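PDB 4Z4A: carbohydrate-binding module family 14 protein from Pseudocercospora fuligena, which is the fungal effector Avr4, which binds chitin through its family 14 carbohydrate-binding module and is recognised by the Cf-4 receptor. Local coordinates for the interface of chains A and B. Coordinates in Å, arbitrary orientation; residue numbers count along the deposited sequence, not the author numbering. Chains: chain A/B, Carbohydrate-binding module family 14 protein.

Contact 1: the interface of chains A and B. Residues chain A 77, 79, 90; chain B 78-79, 90.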
ATOM      1  N   SER A  77       8.501   7.448 -11.151  1.00 26.34           N
ATOM      2  CA  SER A  77       8.717   8.507 -12.142  1.00 28.06           C
ATOM      3  C   SER A  77       7.796   8.324 -13.315  1.00 26.06           C
ATOM      4  O   SER A  77       7.754   7.235 -13.879  1.00 26.26           O
ATOM      5  CB  SER A  77      10.173   8.444 -12.624  1.00 31.43           C
ATOM      6  OG  SER A  77      10.948   8.910 -11.557  1.00 36.86           O
ATOM      7  N   LEU A  79       4.633   7.998 -13.494  1.00 22.92           N
ATOM      8  CA  LEU A  79       3.379   7.254 -13.302  1.00 23.14           C
ATOM      9  C   LEU A  79       2.366   8.106 -12.533  1.00 24.15           C
ATOM     10  O   LEU A  79       2.741   9.073 -11.854  1.00 24.11           O
ATOM     11  CB  LEU A  79       3.661   5.946 -12.575  1.00 25.14           C
ATOM     12  CG  LEU A  79       4.679   4.958 -13.133  1.00 27.17           C
ATOM     13  CD1 LEU A  79       4.594   3.659 -12.361  1.00 29.05           C
ATOM     14  CD2 LEU A  79       4.418   4.755 -14.599  1.00 28.62           C
ATOM     15  N   TRP A  90       0.404   3.154 -15.220  1.00 26.59           N
ATOM     16  CA  TRP A  90       0.741   3.836 -16.430  1.00 27.18           C
ATOM     17  C   TRP A  90      -0.179   5.036 -16.683  1.00 26.88           C
ATOM     18  O   TRP A  90      -1.369   4.966 -16.416  1.00 28.12           O
ATOM     19  CB  TRP A  90       0.703   2.823 -17.604  1.00 26.70           C
ATOM     20  CG  TRP A  90       1.686   1.728 -17.386  1.00 27.87           C
ATOM     21  CD1 TRP A  90       1.420   0.442 -17.012  1.00 28.41           C
ATOM     22  CD2 TRP A  90       3.101   1.843 -17.406  1.00 28.32           C
ATOM     23  NE1 TRP A  90       2.576  -0.248 -16.838  1.00 29.14           N
ATOM     24  CE2 TRP A  90       3.626   0.590 -17.055  1.00 29.56           C
ATOM     25  CE3 TRP A  90       3.980   2.902 -17.645  1.00 31.27           C
ATOM     26  CZ2 TRP A  90       5.001   0.343 -16.975  1.00 32.84           C
ATOM     27  CZ3 TRP A  90       5.351   2.669 -17.574  1.00 33.28           C
ATOM     28  CH2 TRP A  90       5.851   1.394 -17.256  1.00 33.61           C
TER
ATOM     29  N   GLY B  78       4.961  -4.609 -16.459  1.00 29.03           N
ATOM     30  CA  GLY B  78       6.194  -3.934 -16.776  1.00 30.87           C
ATOM     31  C   GLY B  78       6.959  -3.362 -15.596  1.00 29.90           C
ATOM     32  O   GLY B  78       8.044  -2.807 -15.796  1.00 31.90           O
ATOM     33  N   LEU B  79       6.359  -3.405 -14.406  1.00 28.92           N
ATOM     34  CA  LEU B  79       7.014  -2.931 -13.185  1.00 27.34           C
ATOM     35  C   LEU B  79       7.412  -4.132 -12.357  1.00 27.50           C
ATOM     36  O   LEU B  79       6.779  -5.193 -12.430  1.00 28.80           O
ATOM     37  CB  LEU B  79       6.072  -2.010 -12.412  1.00 27.84           C
ATOM     38  CG  LEU B  79       5.545  -0.769 -13.129  1.00 27.80           C
ATOM     39  CD1 LEU B  79       4.735   0.102 -12.163  1.00 28.56           C
ATOM     40  CD2 LEU B  79       6.691   0.027 -13.730  1.00 29.25           C
ATOM     41  N   TRP B  90      10.098   0.898 -11.855  1.00 22.98           N
ATOM     42  CA  TRP B  90      10.736   0.630 -13.162  1.00 24.13           C
ATOM     43  C   TRP B  90      11.711  -0.524 -12.971  1.00 25.39           C
ATOM     44  O   TRP B  90      12.415  -0.602 -11.955  1.00 23.14           O
ATOM     45  CB  TRP B  90      11.442   1.888 -13.642  1.00 23.31           C
ATOM     46  CG  TRP B  90      10.498   2.974 -14.015  1.00 25.69           C
ATOM     47  CD1 TRP B  90      10.019   3.958 -13.246  1.00 25.86           C
ATOM     48  CD2 TRP B  90       9.915   3.166 -15.317  1.00 27.07           C
ATOM     49  NE1 TRP B  90       9.148   4.770 -13.950  1.00 26.72           N
ATOM     50  CE2 TRP B  90       9.089   4.313 -15.238  1.00 28.36           C
ATOM     51  CE3 TRP B  90      10.042   2.493 -16.540  1.00 30.90           C
ATOM     52  CZ2 TRP B  90       8.354   4.780 -16.327  1.00 32.08           C
ATOM     53  CZ3 TRP B  90       9.331   2.981 -17.638  1.00 33.46           C
ATOM     54  CH2 TRP B  90       8.516   4.107 -17.526  1.00 33.12           C
TER
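The backbone of A:Ser77 is extended and turns its carbonyl toward B:Trp90, while B:Gly78 has a positive phi; in two copies of one protein, these shapes together are typical of the two middle residues of a type II turn. Glycine suits the second of those positions because it has no side chain to strain at positive phi, and serine, small and polar, fits a turn that meets the partner through its main chain.

The indole N-H of B:Trp90 donates to this carbonyl, with NE1 2.8 Å from O of A:Ser77. The oxygen lies almost in the indole plane, and the donor lies in the carbonyl plane on a lone pair, so the bond restrains the tilt of the ring. Tryptophan serves twice here: its N-H satisfies a main-chain acceptor while its benzo ring gives a broad apolar surface.

That surface receives the other tryptophan. The rim of A:Trp90 points at the face of B:Trp90, with the six-membered planes at 84° and their centroids 5.2 Å apart. The leading atom, CZ3 of A:Trp90, is 3.5 Å from CH2 of B:Trp90. Such a T-shaped meeting brings C-H groups of one ring toward the pi cloud of the other.

Leucines pack alongside the aromatic pair. B:Leu79 runs past A:Trp90 in the opposite direction and sets its CD2 methyl 3.7 Å from CZ2 of that indole. Its CG stands anti to the carbonyl carbon (chi1 -58°), the same placement as in A:Leu79, and the two chains extend toward one another tip to tip. Branched and purely apolar, leucine can touch an indole with one methyl and its counterpart with the other: CD1 of A:Leu79 lies 3.6 Å from CD1 of B:Leu79.

Contact 2: the interface of chains A and B. Residues chain A 87-90; chain B 74-76.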
ATOM      1  N   TRP A  87      -4.029   2.132  -7.350  1.00 25.16           N
ATOM      2  CA  TRP A  87      -2.581   1.978  -7.449  1.00 23.92           C
ATOM      3  C   TRP A  87      -1.950   3.008  -8.401  1.00 26.11           C
ATOM      4  O   TRP A  87      -2.646   3.623  -9.246  1.00 24.55           O
ATOM      5  CB  TRP A  87      -2.195   0.523  -7.823  1.00 24.06           C
ATOM      6  CG  TRP A  87      -2.489   0.017  -9.205  1.00 25.67           C
ATOM      7  CD1 TRP A  87      -3.148   0.663 -10.226  1.00 27.14           C
ATOM      8  CD2 TRP A  87      -2.175  -1.270  -9.695  1.00 26.29           C
ATOM      9  NE1 TRP A  87      -3.198  -0.138 -11.332  1.00 27.05           N
ATOM     10  CE2 TRP A  87      -2.615  -1.331 -11.023  1.00 27.91           C
ATOM     11  CE3 TRP A  87      -1.495  -2.370  -9.158  1.00 27.34           C
ATOM     12  CZ2 TRP A  87      -2.417  -2.447 -11.815  1.00 27.22           C
ATOM     13  CZ3 TRP A  87      -1.309  -3.478  -9.949  1.00 28.21           C
ATOM     14  CH2 TRP A  87      -1.749  -3.499 -11.261  1.00 28.02           C
ATOM     15  N   CYS A  88      -0.631   3.131  -8.263  1.00 24.62           N
ATOM     16  CA  CYS A  88       0.186   3.876  -9.197  1.00 22.33           C
ATOM     17  C   CYS A  88       0.236   3.086 -10.491  1.00 24.23           C
ATOM     18  O   CYS A  88       0.479   1.911 -10.437  1.00 24.56           O
ATOM     19  CB  CYS A  88       1.608   4.069  -8.664  1.00 22.69           C
ATOM     20  SG  CYS A  88       1.601   5.136  -7.174  1.00 26.36           S
ATOM     21  N   ASP A  89      -0.012   3.726 -11.625  1.00 23.58           N
ATOM     22  CA  ASP A  89      -0.190   3.011 -12.897  1.00 25.43           C
ATOM     23  C   ASP A  89       0.331   3.814 -14.068  1.00 24.88           C
ATOM     24  O   ASP A  89       0.632   5.018 -13.937  1.00 24.46           O
ATOM     25  CB  ASP A  89      -1.705   2.714 -13.097  1.00 25.74           C
ATOM     26  CG  ASP A  89      -2.010   1.495 -14.000  1.00 28.33           C
ATOM     27  OD1 ASP A  89      -1.141   0.952 -14.735  1.00 29.28           O
ATOM     28  OD2 ASP A  89      -3.216   1.116 -13.967  1.00 29.74           O
ATOM     29  N   TRP A  90       0.404   3.154 -15.220  1.00 26.59           N
ATOM     30  CA  TRP A  90       0.741   3.836 -16.430  1.00 27.18           C
ATOM     31  C   TRP A  90      -0.179   5.036 -16.683  1.00 26.88           C
ATOM     32  O   TRP A  90      -1.369   4.966 -16.416  1.00 28.12           O
ATOM     33  CB  TRP A  90       0.703   2.823 -17.604  1.00 26.70           C
ATOM     34  CG  TRP A  90       1.686   1.728 -17.386  1.00 27.87           C
ATOM     35  CD1 TRP A  90       1.420   0.442 -17.012  1.00 28.41           C
ATOM     36  CD2 TRP A  90       3.101   1.843 -17.406  1.00 28.32           C
ATOM     37  NE1 TRP A  90       2.576  -0.248 -16.838  1.00 29.14           N
ATOM     38  CE2 TRP A  90       3.626   0.590 -17.055  1.00 29.56           C
ATOM     39  CE3 TRP A  90       3.980   2.902 -17.645  1.00 31.27           C
ATOM     40  CZ2 TRP A  90       5.001   0.343 -16.975  1.00 32.84           C
ATOM     41  CZ3 TRP A  90       5.351   2.669 -17.574  1.00 33.28           C
ATOM     42  CH2 TRP A  90       5.851   1.394 -17.256  1.00 33.61           C
TER
ATOM     43  N   PRO B  74      -0.166  -8.072  -7.187  1.00 31.23           N
ATOM     44  CA  PRO B  74       0.568  -7.865  -8.428  1.00 30.78           C
ATOM     45  C   PRO B  74       1.135  -6.431  -8.542  1.00 29.98           C
ATOM     46  O   PRO B  74       0.632  -5.507  -7.895  1.00 29.91           O
ATOM     47  CB  PRO B  74      -0.521  -8.071  -9.487  1.00 32.00           C
ATOM     48  CG  PRO B  74      -1.733  -7.500  -8.838  1.00 33.13           C
ATOM     49  CD  PRO B  74      -1.624  -7.956  -7.399  1.00 32.78           C
ATOM     50  N   CYS B  75       2.169  -6.270  -9.350  1.00 29.15           N
ATOM     51  CA  CYS B  75       2.613  -4.978  -9.812  1.00 29.59           C
ATOM     52  C   CYS B  75       1.945  -4.742 -11.147  1.00 30.15           C
ATOM     53  O   CYS B  75       1.618  -5.713 -11.861  1.00 31.99           O
ATOM     54  CB  CYS B  75       4.123  -4.943 -10.041  1.00 30.74           C
ATOM     55  SG  CYS B  75       5.046  -4.912  -8.477  1.00 32.12           S
ATOM     56  N   PRO B  76       1.826  -3.466 -11.555  1.00 29.10           N
ATOM     57  CA  PRO B  76       1.402  -3.135 -12.909  1.00 29.47           C
ATOM     58  C   PRO B  76       2.315  -3.830 -13.941  1.00 28.96           C
ATOM     59  O   PRO B  76       3.524  -4.040 -13.719  1.00 28.70           O
ATOM     60  CB  PRO B  76       1.515  -1.607 -12.962  1.00 28.50           C
ATOM     61  CG  PRO B  76       1.296  -1.208 -11.529  1.00 28.33           C
ATOM     62  CD  PRO B  76       1.984  -2.259 -10.723  1.00 27.75           C
TER
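A:Trp87 and B:Pro76 meet where strand 87-89 of one CBM14 (peritrophin-A type) chitin-binding module faces the segment following strand 68-74 of the other.

The principal apolar interaction is a CH-pi contact. CG of B:Pro76 sits squarely over the six-membered ring of A:Trp87, toward the outer end of the indole and 3.6 Å from the centroid of that ring. The backbone side of the proline joins in, its CA lying 3.6 Å from CH2 at the indole tip. Proline suits this place because its rigid ring holds a set of C-H groups against an electron-rich aromatic face; those next to the nitrogen, on CA and CD, may be somewhat polarised. A:Trp87 holds CG between the backbone N and the carbonyl carbon (chi1 70°), and from there the indole reaches out to the proline.

Carbonyl oxygens form a second group of contacts, all to carbon. O of B:Pro74 lies in the indole plane at its edge, 3.5 Å from CZ3 of A:Trp87, where the ring's slightly positive C-H rim would favour an oxygen. In the reverse sense, O of A:Cys88 comes 3.4 Å from CG of B:Pro76. No nitrogen or oxygen bonds across this patch.

Hydrogen bonds belong to chain A and act from the second shell. OD1 of A:Asp89 accepts the backbone N-H of A:Trp90 at 2.7 Å, on the anti side of the carboxylate and 31° out of its plane. The other branch, OD2, takes a weak bond from NE1 of A:Trp87 at 2.9 Å. Aspartate suits this junction because its two oxygens can serve the indole and the main chain together, which may steady the ring beneath the proline.

Contact 1 and contact 2 lie side by side, the centres of their C-alpha atoms about 7 Å apart, and share A:Trp90. This residue follows strand 87-89, so the strand and its continuation serve both patches; on chain B the run 74-79 likewise passes from contact 2 into contact 1. Contact 2 recurs with the chains exchanged, whereas the Leu79 and Trp90 pairs of contact 1 lie about the two-fold axis. Both patches are largely apolar; contact 1 adds a cross-chain hydrogen bond, whereas contact 2 relies on packing. Whether this pair forms outside the crystal, or bears on chitin binding, the structure alone does not show.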